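Local atomic coordinates of chromosome replication initiation protein (Geobacillus kaustophilus, PDB entry 2VN2), a protein that probably acts in the primosome during the initiation of DNA replication, and is represented here by its N-terminal domain, a member of the helix-turn-helix clan. Residues A[67-70]-A[71-74]. Numbering follows the deposited sequence.
Sequences ECME and MVRR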
# COMPACT_ATOMS: atom_id res chain seq x y z
N GLU A 67 12.05 -18.28 -19.14
CA GLU A 67 10.83 -17.52 -19.57
C GLU A 67 10.87 -16.17 -18.96
O GLU A 67 10.68 -15.18 -19.63
CB GLU A 67 9.54 -18.22 -19.13
CG GLU A 67 9.33 -19.56 -19.81
CD GLU A 67 8.17 -20.42 -19.23
OE1 GLU A 67 7.07 -20.25 -19.84
OE2 GLU A 67 8.32 -21.25 -18.24
N CYS A 68 11.16 -16.13 -17.66
CA CYS A 68 11.37 -14.87 -16.91
C CYS A 68 12.48 -13.98 -17.59
O CYS A 68 12.28 -12.80 -17.88
CB CYS A 68 11.58 -15.22 -15.38
SG CYS A 68 11.75 -13.73 -14.37
N MET A 69 13.62 -14.52 -17.98
CA MET A 69 14.59 -13.66 -18.74
C MET A 69 14.04 -13.16 -20.04
O MET A 69 14.31 -12.04 -20.48
CB MET A 69 15.94 -14.40 -19.08
CG MET A 69 16.84 -13.44 -20.00
SD MET A 69 17.37 -11.98 -19.02
CE MET A 69 16.85 -10.50 -19.90
N GLU A 70 13.27 -14.01 -20.71
CA GLU A 70 12.54 -13.59 -21.94
C GLU A 70 11.59 -12.44 -21.66
O GLU A 70 11.49 -11.47 -22.42
CB GLU A 70 11.74 -14.85 -22.34
CG GLU A 70 11.12 -15.05 -23.73
CD GLU A 70 12.11 -15.62 -24.73
OE1 GLU A 70 12.81 -14.72 -25.30
OE2 GLU A 70 12.19 -16.91 -24.91
N MET A 71 10.83 -12.55 -20.56
CA MET A 71 9.85 -11.52 -20.19
C MET A 71 10.59 -10.22 -19.83
O MET A 71 10.14 -9.23 -20.22
CB MET A 71 9.03 -12.01 -18.98
CG MET A 71 8.33 -13.34 -19.18
SD MET A 71 7.37 -14.03 -17.79
CE MET A 71 6.29 -12.63 -17.50
N VAL A 72 11.69 -10.25 -19.10
CA VAL A 72 12.48 -9.00 -18.76
C VAL A 72 13.02 -8.39 -20.03
O VAL A 72 12.78 -7.19 -20.33
CB VAL A 72 13.63 -9.28 -17.82
CG1 VAL A 72 14.44 -8.03 -17.58
CG2 VAL A 72 13.09 -10.06 -16.41
N ARG A 73 13.63 -9.23 -20.88
CA ARG A 73 13.96 -8.82 -22.26
C ARG A 73 12.80 -8.12 -23.03
O ARG A 73 12.99 -7.03 -23.57
CB ARG A 73 14.55 -10.03 -23.03
CG ARG A 73 15.28 -9.69 -24.31
CD ARG A 73 16.27 -10.85 -24.87
NE ARG A 73 17.16 -11.53 -23.87
CZ ARG A 73 17.41 -12.86 -23.89
NH1 ARG A 73 18.22 -13.45 -22.98
NH2 ARG A 73 16.84 -13.61 -24.83
N ARG A 74 11.62 -8.75 -23.09
CA ARG A 74 10.44 -8.16 -23.80
C ARG A 74 9.95 -6.85 -23.13
O ARG A 74 9.51 -5.92 -23.83
CB ARG A 74 9.28 -9.22 -24.00
CG ARG A 74 7.91 -8.66 -24.60
CD ARG A 74 7.32 -9.44 -25.96
NE ARG A 74 5.97 -9.00 -26.53
CZ ARG A 74 4.77 -9.61 -26.37
NH1 ARG A 74 4.65 -10.71 -25.64
NH2 ARG A 74 3.67 -9.07 -26.91
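Four successive i to i+4 backbone hydrogen bonds join residues 67-70 to 71-74 within one continuous alpha-helix. Met71 N donates to Glu67 O at 2.8 Å, and Val72 N to Cys68 O at 2.9 Å. Arg73 N bonds to Met69 O and Arg74 N to Glu70 O. Glu70 OE1 lies 4.2 Å from Arg73 NH2, off the flat of the guanidinium, where no N-H is directed. This is no salt bridge, and any attraction is probably a weak one between opposite charges.

Met69 and Arg73, one turn apart, make the main side-chain meeting. The two side chains run roughly perpendicular. Met69 CG comes within 3.3 Å of Arg73 NH1, on a slant to the guanidinium. The Met69 chain sets out with CG anti to the backbone N (chi1 175°), then bends at chi2 and chi3. This brings Met69 CE forward to 3.6 Å from Arg73 N and 4.0 Å from Val72 CB. An alanine at Met69 would remove this sulfur-containing arm, and is likely to leave the Arg73 guanidinium freer to turn and one side of Val72 less covered. Cys68 SG and Val72 CG2 meet more loosely, at 4.4 Å. Met71 runs back along the preceding turn, Met71 CG 3.0 Å from Glu67 O; CG sits beside its own backbone N (chi1 -56°).

Glu67 OE2 takes a hydrogen bond from Ser64 N. Cys68 and Val72 form the buried side of helix 65-77. Both touch Leu57 of helix 54-59 and Leu37 of helix 32-45. Met71 also reaches Leu37, and Met69 packs on Pro54. Val72 touches Ile81, just before strand 82-83, which pairs with 97-98. Three packed helices followed by this hairpin are consistent with a winged-helix fold.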